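Local atomic coordinates of peptide ABC transporter permease (Staphylococcus hominis, PDB entry 6EXS), a protein that probably imports peptides across the bacterial membrane as a proton-coupled POT-family carrier, including thioalcohol-conjugated peptides that are precursors of human body odour. Residues G77-D82 and R221-I226; Y71-P76 and F120-S125; T85-A90 and K129-N134. One frame throughout, in Å; residues are numbered along the deposited sequence.

How the contacts relate
All three contacts start from successive segments within 71-90, running from helix 56-72 into helix 74-106, and meet later helices: 120-125 and 129-134 on helix 110-137 in contacts 2 and 3, and 221-226 on helix 217-243 in contact 1. Their centres lie about 12 Å (2 and 3) to 15 Å (1 and 3) apart. Contact 3 is nested within the chain loop closed by contact 1, whereas contact 2 alternates with both. Contacts 1 and 3 touch directly, contacts 2 and 3 touch through Pro130, and contacts 1 and 2 share two monoolein molecules. Together they tie this run to helix 110-137 and, on the lipid-lined side, to the extra hairpin of bacterial POT transporters.

Contact 1 of 3, residues G77-D82 and R221-I226; sequences GAWIAD and RKYGMI. With OLC ((2R)-2,3-dihydroxypropyl (9Z)-octadec-9-enoate), chain D; OLC ((2R)-2,3-dihydroxypropyl (9Z)-octadec-9-enoate), chain C.
Trp79, from the stretch that opens the motif A region of major facilitator transporters, meets Tyr223 of helix 217-243, the first of the two extra helices that bacterial POT proteins carry between their six-helix bundles. It is an edge-to-face aromatic pair: the six-membered ring of Trp79 and the Tyr223 ring have centroids 4.9 Å apart and planes at 60°. Trp79 CZ2 stands over the centre of the phenol ring, 3.8 Å from Tyr223 CD1. With CG anti to the backbone N (chi1 -178°), the indole reaches from its helix toward helix 217-243. On the far face of the phenol lies Lys222 CE. A water links the polar atoms of the pair: it accepts from Trp79 NE1 at 2.9 Å and is hydrogen-bonded to Tyr223 OH, also at 2.9 Å. Monoolein of chain D covers one face of the indole, its ester O19 3.2 Å from Trp79 CD1 and its chain carbon C4 over the rim, near CE3. Leu215 touches both aromatic side chains. The pair joins helix 217-243, first of the hairpin, to helix 74-106 of the six-helix bundle, as in the POT-type major facilitator fold.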
loop_
_atom_site.group_PDB
_atom_site.type_symbol
_atom_site.label_atom_id
_atom_site.label_comp_id
_atom_site.label_asym_id
_atom_site.label_seq_id
_atom_site.Cartn_x
_atom_site.Cartn_y
_atom_site.Cartn_z
ATOM N N GLY A 77 12.644 1.860 8.106
ATOM C CA GLY A 77 13.354 1.866 6.825
ATOM C C GLY A 77 13.820 3.239 6.374
ATOM O O GLY A 77 14.906 3.361 5.804
ATOM N N ALA A 78 13.021 4.288 6.636
ATOM C CA ALA A 78 13.397 5.669 6.315
ATOM C C ALA A 78 14.413 6.181 7.346
ATOM O O ALA A 78 15.316 6.911 6.967
ATOM C CB ALA A 78 12.167 6.562 6.289
ATOM N N TRP A 79 14.279 5.763 8.634
ATOM C CA TRP A 79 15.174 6.088 9.752
ATOM C C TRP A 79 16.564 5.495 9.491
ATOM O O TRP A 79 17.558 6.210 9.651
ATOM C CB TRP A 79 14.606 5.561 11.088
ATOM C CG TRP A 79 15.438 5.886 12.304
ATOM C CD1 TRP A 79 15.287 6.958 13.137
ATOM C CD2 TRP A 79 16.523 5.108 12.845
ATOM N NE1 TRP A 79 16.199 6.894 14.166
ATOM C CE2 TRP A 79 16.995 5.790 13.993
ATOM C CE3 TRP A 79 17.161 3.915 12.456
ATOM C CZ2 TRP A 79 18.062 5.307 14.766
ATOM C CZ3 TRP A 79 18.212 3.435 13.226
ATOM C CH2 TRP A 79 18.659 4.132 14.360
ATOM N N ILE A 80 16.628 4.189 9.090
ATOM C CA ILE A 80 17.857 3.447 8.738
ATOM C C ILE A 80 18.624 4.233 7.679
ATOM O O ILE A 80 19.799 4.524 7.873
ATOM C CB ILE A 80 17.559 1.977 8.288
ATOM C CG1 ILE A 80 17.130 1.109 9.496
ATOM C CG2 ILE A 80 18.766 1.355 7.542
ATOM C CD1 ILE A 80 16.442 -0.190 9.150
ATOM N N ALA A 81 17.940 4.618 6.595
ATOM C CA ALA A 81 18.521 5.414 5.517
ATOM C C ALA A 81 19.025 6.764 6.030
ATOM O O ALA A 81 20.128 7.173 5.672
ATOM C CB ALA A 81 17.487 5.646 4.432
ATOM N N ASP A 82 18.215 7.445 6.867
ATOM C CA ASP A 82 18.504 8.775 7.393
ATOM C C ASP A 82 19.637 8.818 8.394
ATOM O O ASP A 82 20.311 9.838 8.484
ATOM C CB ASP A 82 17.238 9.394 8.011
ATOM C CG ASP A 82 17.356 10.883 8.256
ATOM O OD1 ASP A 82 17.180 11.655 7.293
ATOM O OD2 ASP A 82 17.640 11.275 9.413
ATOM N N ARG A 221 25.542 2.611 20.142
ATOM C CA ARG A 221 25.487 1.725 21.306
ATOM C C ARG A 221 24.076 1.737 21.932
ATOM O O ARG A 221 23.571 0.677 22.309
ATOM C CB ARG A 221 26.559 2.114 22.346
ATOM C CG ARG A 221 27.996 2.085 21.822
ATOM C CD ARG A 221 28.856 1.040 22.510
ATOM N NE ARG A 221 28.821 -0.248 21.813
ATOM C CZ ARG A 221 29.461 -1.344 22.214
ATOM N NH1 ARG A 221 30.193 -1.325 23.322
ATOM N NH2 ARG A 221 29.370 -2.467 21.515
ATOM N N LYS A 222 23.439 2.933 22.014
ATOM C CA LYS A 222 22.099 3.138 22.581
ATOM C C LYS A 222 21.018 2.427 21.767
ATOM O O LYS A 222 20.336 1.554 22.308
ATOM C CB LYS A 222 21.787 4.645 22.733
ATOM C CG LYS A 222 20.402 4.967 23.314
ATOM C CD LYS A 222 20.084 6.462 23.264
ATOM C CE LYS A 222 19.493 6.897 21.943
ATOM N NZ LYS A 222 19.557 8.371 21.766
ATOM N N TYR A 223 20.865 2.799 20.479
ATOM C CA TYR A 223 19.868 2.216 19.578
ATOM C C TYR A 223 20.069 0.719 19.367
ATOM O O TYR A 223 19.085 -0.014 19.300
ATOM C CB TYR A 223 19.813 2.956 18.229
ATOM C CG TYR A 223 19.156 4.315 18.304
ATOM C CD1 TYR A 223 17.775 4.440 18.413
ATOM C CD2 TYR A 223 19.912 5.479 18.222
ATOM C CE1 TYR A 223 17.164 5.691 18.467
ATOM C CE2 TYR A 223 19.314 6.737 18.277
ATOM C CZ TYR A 223 17.940 6.838 18.399
ATOM O OH TYR A 223 17.351 8.078 18.446
ATOM N N GLY A 224 21.330 0.291 19.296
ATOM C CA GLY A 224 21.708 -1.106 19.129
ATOM C C GLY A 224 21.140 -1.991 20.220
ATOM O O GLY A 224 20.572 -3.045 19.925
ATOM N N MET A 225 21.246 -1.534 21.488
ATOM C CA MET A 225 20.724 -2.248 22.655
ATOM C C MET A 225 19.194 -2.330 22.634
ATOM O O MET A 225 18.657 -3.428 22.769
ATOM C CB MET A 225 21.242 -1.648 23.980
ATOM C CG MET A 225 22.714 -1.967 24.281
ATOM S SD MET A 225 23.149 -3.735 24.331
ATOM C CE MET A 225 22.561 -4.182 25.956
ATOM N N ILE A 226 18.506 -1.181 22.423
ATOM C CA ILE A 226 17.036 -1.071 22.348
ATOM C C ILE A 226 16.465 -1.992 21.261
ATOM O O ILE A 226 15.559 -2.773 21.554
ATOM C CB ILE A 226 16.560 0.410 22.201
ATOM C CG1 ILE A 226 17.055 1.279 23.381
ATOM C CG2 ILE A 226 15.031 0.500 22.065
ATOM C CD1 ILE A 226 17.229 2.779 23.063
HETATM C C24 OLC D . 11.191 9.095 13.321
HETATM C C6 OLC D . 15.062 -0.159 13.393
HETATM C C5 OLC D . 14.315 0.687 14.412
HETATM C C4 OLC D . 14.682 2.161 14.374
HETATM C C3 OLC D . 14.004 3.008 15.438
HETATM C C2 OLC D . 12.643 3.558 15.020
HETATM C C21 OLC D . 11.809 6.667 13.241
HETATM C C1 OLC D . 12.619 5.046 14.817
HETATM C C22 OLC D . 10.878 7.702 13.827
HETATM O O19 OLC D . 13.346 5.827 15.377
HETATM O O25 OLC D . 10.288 10.060 13.845
HETATM O O23 OLC D . 9.533 7.361 13.481
HETATM O O20 OLC D . 11.670 5.399 13.933
HETATM C C10 OLC C . 12.479 -2.926 9.698
HETATM C C9 OLC C . 11.743 -3.745 10.440
HETATM C C11 OLC C . 12.194 -2.429 8.308
HETATM C C8 OLC C . 10.435 -4.388 10.082
HETATM C C24 OLC C . 8.108 3.386 16.590
HETATM C C12 OLC C . 13.414 -1.824 7.631
HETATM C C7 OLC C . 9.418 -4.359 11.224
HETATM C C6 OLC C . 7.993 -4.115 10.752
HETATM C C5 OLC C . 7.006 -3.708 11.839
HETATM C C4 OLC C . 7.293 -2.380 12.522
HETATM C C3 OLC C . 6.060 -1.760 13.161
HETATM C C2 OLC C . 6.364 -0.775 14.287
HETATM C C21 OLC C . 8.924 1.861 14.747
HETATM C C1 OLC C . 7.200 0.413 13.902
HETATM C C22 OLC C . 8.386 3.227 15.112
HETATM O O19 OLC C . 7.251 0.890 12.799
HETATM O O25 OLC C . 7.771 4.734 16.896
HETATM O O23 OLC C . 9.353 4.198 14.716
HETATM O O20 OLC C . 7.876 0.884 14.962
HETATM O O HOH W 1 16.533 9.180 15.911
#

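Contact 2 of 3, residues Y71-P76 and F120-S125; sequences YMSSIP and FIIIGS. With OLC ((2R)-2,3-dihydroxypropyl (9Z)-octadec-9-enoate), chain C; OLC ((2R)-2,3-dihydroxypropyl (9Z)-octadec-9-enoate), chain D.
The one polar approach between the segments is that of a serine hydroxyl with a choice of acceptors: Ser73 OG lies 2.9 Å from Ile122 O, yet Ile70 O and Leu69 O are also possible acceptors, so the bond to Ile122 O is only one of the possibilities. The two segments belong to neighbouring transmembrane helices of the major facilitator fold, at a place where the backbone of 71-76 is irregular and helix 110-137 runs past. With chi1 at 67°, the hydroxyl is lodged between Ser73's own backbone N and carbonyl carbon, where its oxygen can reach acceptors of the preceding turn and of helix 110-137. The small side chain allows a close approach, with the CA atoms of Ser73 and Ile123 6.7 Å apart. Ile122 CG2 packs against the Ser73 side chain, 4.0 Å from OG and 4.1 Å from CB; Ile122 also touches Tyr66 and Leu69 of helix 56-72. Pro76 has no N-H to offer Met72 O, and the ester O19 of monoolein chain C lies 3.3 Å from that Met72 O, an approach of two acceptors and no bond. The same lipid packs along this stretch, its C11 3.7 Å from Ser73 CB and its C10 3.6 Å from Pro76 CG. Ile121 O is gripped twice by Ser125, one turn on: N and OG, each at 2.8 Å, reach it from opposite faces of its plane.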
loop_
_atom_site.group_PDB
_atom_site.type_symbol
_atom_site.label_atom_id
_atom_site.label_comp_id
_atom_site.label_asym_id
_atom_site.label_seq_id
_atom_site.Cartn_x
_atom_site.Cartn_y
_atom_site.Cartn_z
ATOM N N TYR A 71 3.741 -1.259 4.875
ATOM C CA TYR A 71 3.571 0.173 5.116
ATOM C C TYR A 71 4.143 0.611 6.469
ATOM O O TYR A 71 4.719 1.697 6.542
ATOM C CB TYR A 71 2.094 0.585 4.928
ATOM C CG TYR A 71 1.673 0.569 3.470
ATOM C CD1 TYR A 71 1.310 -0.619 2.843
ATOM C CD2 TYR A 71 1.713 1.726 2.699
ATOM C CE1 TYR A 71 1.003 -0.659 1.484
ATOM C CE2 TYR A 71 1.396 1.701 1.338
ATOM C CZ TYR A 71 1.037 0.504 0.735
ATOM O OH TYR A 71 0.709 0.451 -0.602
ATOM N N MET A 72 4.029 -0.246 7.526
ATOM C CA MET A 72 4.573 0.014 8.878
ATOM C C MET A 72 6.100 0.015 8.890
ATOM O O MET A 72 6.699 0.840 9.572
ATOM C CB MET A 72 4.072 -1.028 9.890
ATOM C CG MET A 72 2.866 -0.597 10.682
ATOM S SD MET A 72 2.118 -2.008 11.526
ATOM C CE MET A 72 0.466 -1.440 11.674
ATOM N N SER A 73 6.730 -0.903 8.142
ATOM C CA SER A 73 8.189 -1.020 8.075
ATOM C C SER A 73 8.896 0.138 7.314
ATOM O O SER A 73 10.122 0.238 7.397
ATOM C CB SER A 73 8.595 -2.373 7.506
ATOM O OG SER A 73 8.221 -2.474 6.143
ATOM N N SER A 74 8.148 1.009 6.591
ATOM C CA SER A 74 8.749 2.165 5.902
ATOM C C SER A 74 9.240 3.193 6.930
ATOM O O SER A 74 10.160 3.950 6.637
ATOM C CB SER A 74 7.767 2.817 4.939
ATOM O OG SER A 74 6.686 3.380 5.658
ATOM N N ILE A 75 8.619 3.210 8.125
ATOM C CA ILE A 75 8.986 4.060 9.260
ATOM C C ILE A 75 10.447 3.725 9.688
ATOM O O ILE A 75 11.293 4.607 9.522
ATOM C CB ILE A 75 7.947 3.984 10.434
ATOM C CG1 ILE A 75 6.505 4.351 9.967
ATOM C CG2 ILE A 75 8.410 4.832 11.616
ATOM C CD1 ILE A 75 5.366 4.009 10.949
ATOM N N PRO A 76 10.812 2.490 10.150
ATOM C CA PRO A 76 12.229 2.241 10.488
ATOM C C PRO A 76 13.155 2.282 9.267
ATOM O O PRO A 76 14.285 2.738 9.386
ATOM C CB PRO A 76 12.207 0.867 11.180
ATOM C CG PRO A 76 10.977 0.224 10.728
ATOM C CD PRO A 76 9.979 1.306 10.466
ATOM N N PHE A 120 11.227 -11.335 4.117
ATOM C CA PHE A 120 12.169 -10.641 3.235
ATOM C C PHE A 120 11.513 -9.488 2.462
ATOM O O PHE A 120 12.136 -8.437 2.292
ATOM C CB PHE A 120 12.869 -11.636 2.288
ATOM C CG PHE A 120 13.938 -12.493 2.930
ATOM C CD1 PHE A 120 15.148 -11.941 3.335
ATOM C CD2 PHE A 120 13.754 -13.858 3.087
ATOM C CE1 PHE A 120 16.137 -12.733 3.923
ATOM C CE2 PHE A 120 14.740 -14.651 3.682
ATOM C CZ PHE A 120 15.927 -14.082 4.094
ATOM N N ILE A 121 10.246 -9.667 2.017
ATOM C CA ILE A 121 9.544 -8.605 1.294
ATOM C C ILE A 121 9.114 -7.488 2.271
ATOM O O ILE A 121 9.275 -6.321 1.910
ATOM C CB ILE A 121 8.415 -9.118 0.359
ATOM C CG1 ILE A 121 9.043 -9.918 -0.824
ATOM C CG2 ILE A 121 7.525 -7.957 -0.170
ATOM C CD1 ILE A 121 8.111 -10.937 -1.547
ATOM N N ILE A 122 8.666 -7.816 3.512
ATOM C CA ILE A 122 8.319 -6.791 4.518
ATOM C C ILE A 122 9.545 -5.893 4.799
ATOM O O ILE A 122 9.433 -4.672 4.711
ATOM C CB ILE A 122 7.684 -7.364 5.824
ATOM C CG1 ILE A 122 6.246 -7.847 5.571
ATOM C CG2 ILE A 122 7.702 -6.310 6.970
ATOM C CD1 ILE A 122 5.792 -8.951 6.493
ATOM N N ILE A 123 10.712 -6.517 5.070
ATOM C CA ILE A 123 11.967 -5.841 5.386
ATOM C C ILE A 123 12.522 -5.081 4.179
ATOM O O ILE A 123 12.902 -3.916 4.326
ATOM C CB ILE A 123 13.006 -6.812 6.029
ATOM C CG1 ILE A 123 12.473 -7.312 7.397
ATOM C CG2 ILE A 123 14.392 -6.114 6.178
ATOM C CD1 ILE A 123 13.406 -8.107 8.194
ATOM N N GLY A 124 12.564 -5.742 3.021
ATOM C CA GLY A 124 13.032 -5.143 1.780
ATOM C C GLY A 124 12.232 -3.918 1.388
ATOM O O GLY A 124 12.825 -2.883 1.091
ATOM N N SER A 125 10.872 -4.018 1.407
ATOM C CA SER A 125 9.939 -2.927 1.072
ATOM C C SER A 125 10.059 -1.721 2.030
ATOM O O SER A 125 10.049 -0.580 1.576
ATOM C CB SER A 125 8.499 -3.425 0.994
ATOM O OG SER A 125 8.363 -4.471 0.042
HETATM C C10 OLC C . 12.479 -2.926 9.698
HETATM C C9 OLC C . 11.743 -3.745 10.440
HETATM C C11 OLC C . 12.194 -2.429 8.308
HETATM C C8 OLC C . 10.435 -4.388 10.082
HETATM C C24 OLC C . 8.108 3.386 16.590
HETATM C C12 OLC C . 13.414 -1.824 7.631
HETATM C C7 OLC C . 9.418 -4.359 11.224
HETATM C C6 OLC C . 7.993 -4.115 10.752
HETATM C C5 OLC C . 7.006 -3.708 11.839
HETATM C C4 OLC C . 7.293 -2.380 12.522
HETATM C C3 OLC C . 6.060 -1.760 13.161
HETATM C C2 OLC C . 6.364 -0.775 14.287
HETATM C C21 OLC C . 8.924 1.861 14.747
HETATM C C1 OLC C . 7.200 0.413 13.902
HETATM C C22 OLC C . 8.386 3.227 15.112
HETATM O O19 OLC C . 7.251 0.890 12.799
HETATM O O25 OLC C . 7.771 4.734 16.896
HETATM O O23 OLC C . 9.353 4.198 14.716
HETATM O O20 OLC C . 7.876 0.884 14.962
HETATM C C24 OLC D . 11.191 9.095 13.321
HETATM C C6 OLC D . 15.062 -0.159 13.393
HETATM C C5 OLC D . 14.315 0.687 14.412
HETATM C C4 OLC D . 14.682 2.161 14.374
HETATM C C3 OLC D . 14.004 3.008 15.438
HETATM C C2 OLC D . 12.643 3.558 15.020
HETATM C C21 OLC D . 11.809 6.667 13.241
HETATM C C1 OLC D . 12.619 5.046 14.817
HETATM C C22 OLC D . 10.878 7.702 13.827
HETATM O O19 OLC D . 13.346 5.827 15.377
HETATM O O25 OLC D . 10.288 10.060 13.845
HETATM O O23 OLC D . 9.533 7.361 13.481
HETATM O O20 OLC D . 11.670 5.399 13.933
#

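Contact 3 of 3, residues T85-A90 and K129-N134. With OLC ((2R)-2,3-dihydroxypropyl (9Z)-octadec-9-enoate), chain M.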
loop_
_atom_site.group_PDB
_atom_site.type_symbol
_atom_site.label_atom_id
_atom_site.label_comp_id
_atom_site.label_asym_id
_atom_site.label_seq_id
_atom_site.Cartn_x
_atom_site.Cartn_y
_atom_site.Cartn_z
ATOM N N THR A 85 22.700 4.150 6.550
ATOM C CA THR A 85 23.169 3.805 5.193
ATOM C C THR A 85 23.087 4.876 4.101
ATOM O O THR A 85 23.816 4.793 3.112
ATOM C CB THR A 85 22.394 2.566 4.671
ATOM O OG1 THR A 85 21.044 2.948 4.401
ATOM C CG2 THR A 85 22.420 1.380 5.643
ATOM N N GLY A 86 22.144 5.797 4.236
ATOM C CA GLY A 86 21.819 6.747 3.190
ATOM C C GLY A 86 20.657 6.131 2.448
ATOM O O GLY A 86 20.337 4.960 2.678
ATOM N N THR A 87 20.007 6.882 1.562
ATOM C CA THR A 87 18.843 6.362 0.838
ATOM C C THR A 87 19.251 5.370 -0.254
ATOM O O THR A 87 18.508 4.423 -0.500
ATOM C CB THR A 87 17.945 7.498 0.333
ATOM O OG1 THR A 87 18.722 8.386 -0.461
ATOM C CG2 THR A 87 17.305 8.283 1.475
ATOM N N ARG A 88 20.444 5.548 -0.862
ATOM C CA ARG A 88 20.939 4.671 -1.936
ATOM C C ARG A 88 21.192 3.251 -1.465
ATOM O O ARG A 88 20.656 2.310 -2.060
ATOM C CB ARG A 88 22.177 5.255 -2.633
ATOM C CG ARG A 88 21.890 6.543 -3.378
ATOM C CD ARG A 88 21.350 6.374 -4.794
ATOM N NE ARG A 88 22.383 5.989 -5.756
ATOM C CZ ARG A 88 23.253 6.828 -6.312
ATOM N NH1 ARG A 88 23.242 8.117 -5.990
ATOM N NH2 ARG A 88 24.146 6.384 -7.185
ATOM N N GLY A 89 21.961 3.120 -0.386
ATOM C CA GLY A 89 22.279 1.841 0.234
ATOM C C GLY A 89 21.038 1.074 0.631
ATOM O O GLY A 89 20.919 -0.108 0.304
ATOM N N ALA A 90 20.080 1.778 1.279
ATOM C CA ALA A 90 18.780 1.273 1.733
ATOM C C ALA A 90 17.880 0.789 0.574
ATOM O O ALA A 90 17.227 -0.252 0.718
ATOM C CB ALA A 90 18.067 2.334 2.561
ATOM N N LYS A 129 10.934 1.129 -0.434
ATOM C CA LYS A 129 9.773 2.005 -0.687
ATOM C C LYS A 129 9.953 3.492 -0.316
ATOM O O LYS A 129 9.833 4.308 -1.233
ATOM C CB LYS A 129 8.494 1.475 -0.047
ATOM C CG LYS A 129 7.390 1.214 -1.022
ATOM C CD LYS A 129 6.885 -0.190 -0.822
ATOM C CE LYS A 129 5.484 -0.298 -1.324
ATOM N NZ LYS A 129 5.029 -1.705 -1.370
ATOM N N PRO A 130 10.210 3.908 0.954
ATOM C CA PRO A 130 10.298 5.347 1.220
ATOM C C PRO A 130 11.548 6.016 0.656
ATOM O O PRO A 130 11.543 7.220 0.395
ATOM C CB PRO A 130 10.252 5.413 2.749
ATOM C CG PRO A 130 10.849 4.138 3.193
ATOM C CD PRO A 130 10.385 3.131 2.201
ATOM N N ASN A 131 12.604 5.219 0.447
ATOM C CA ASN A 131 13.921 5.679 0.043
ATOM C C ASN A 131 14.071 5.946 -1.444
ATOM O O ASN A 131 14.727 6.936 -1.785
ATOM C CB ASN A 131 14.974 4.743 0.587
ATOM C CG ASN A 131 15.016 4.921 2.092
ATOM O OD1 ASN A 131 14.879 6.043 2.610
ATOM N ND2 ASN A 131 15.076 3.838 2.836
ATOM N N ILE A 132 13.409 5.156 -2.313
ATOM C CA ILE A 132 13.389 5.395 -3.771
ATOM C C ILE A 132 12.659 6.730 -4.060
ATOM O O ILE A 132 13.104 7.493 -4.923
ATOM C CB ILE A 132 12.817 4.184 -4.596
ATOM C CG1 ILE A 132 12.955 4.418 -6.125
ATOM C CG2 ILE A 132 11.385 3.824 -4.201
ATOM C CD1 ILE A 132 13.192 3.177 -6.994
ATOM N N SER A 133 11.575 7.013 -3.286
ATOM C CA SER A 133 10.730 8.204 -3.386
ATOM C C SER A 133 11.531 9.443 -3.051
ATOM O O SER A 133 11.435 10.458 -3.744
ATOM C CB SER A 133 9.536 8.082 -2.444
ATOM O OG SER A 133 8.316 8.152 -3.160
ATOM N N ASN A 134 12.338 9.340 -1.989
ATOM C CA ASN A 134 13.220 10.370 -1.491
ATOM C C ASN A 134 14.259 10.755 -2.558
ATOM O O ASN A 134 14.438 11.951 -2.822
ATOM C CB ASN A 134 13.885 9.878 -0.215
ATOM C CG ASN A 134 14.549 10.963 0.568
ATOM O OD1 ASN A 134 15.602 11.473 0.186
ATOM N ND2 ASN A 134 13.938 11.346 1.674
HETATM C C24 OLC M . 25.859 0.870 2.975
HETATM C C5 OLC M . 24.690 -7.251 -0.053
HETATM C C4 OLC M . 23.800 -6.073 -0.407
HETATM C C3 OLC M . 24.399 -4.724 -0.044
HETATM C C2 OLC M . 23.463 -3.564 -0.352
HETATM C C21 OLC M . 24.261 -0.738 1.885
HETATM C C1 OLC M . 24.012 -2.210 0.000
HETATM C C22 OLC M . 25.676 -0.504 2.363
HETATM O O19 OLC M . 24.240 -1.340 -0.800
HETATM O O25 OLC M . 25.777 1.900 1.995
HETATM O O23 OLC M . 26.026 -1.510 3.320
HETATM O O20 OLC M . 24.174 -2.075 1.329
HETATM O O HOH W 2 17.746 10.732 -1.332
#
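Asn131 ND2 is gripped by two backbone carbonyls, Leu127 O one turn back on its own helix and Gly77 O of helix 74-106, and rests against Ala90 CB at 3.4 Å. It faces the motif A region of the major facilitator fold, where the turn through Gly86 meets helix 110-137. Pro130 has no N-H and the backbone N of Asn131 makes no bond to the preceding turn, so the side-chain amide takes over Leu127 O at this kink. Because CG lies beside the backbone N (chi1 -69°), the amide faces helix 74-106, its other end, OD1, 3.5 Å from the methyl CG2 of Thr87. Here the CA atoms of Thr87 and Asn131 come within 5.0 Å; the segment axes are 8.6 Å apart at closest and cross at -107°. Thr87 thus divides its branches. Its methyl lies near both asparagine OD1 atoms, and the Thr87 side chain crosses that of Asn134 at about a right angle, while its hydroxyl meets a water. Arg88, on the side away from this contact, is held by Tyr196, Asn200 and the carbonyls of Gly205 and Val207. Gly86 turns the chain with a positive phi of 95°, and its carbonyl accepts from Thr85 OG1. The water completes the bridge: it lies 2.7 Å from Thr87 OG1 and donates to Asn134 OD1, also at 2.7 Å.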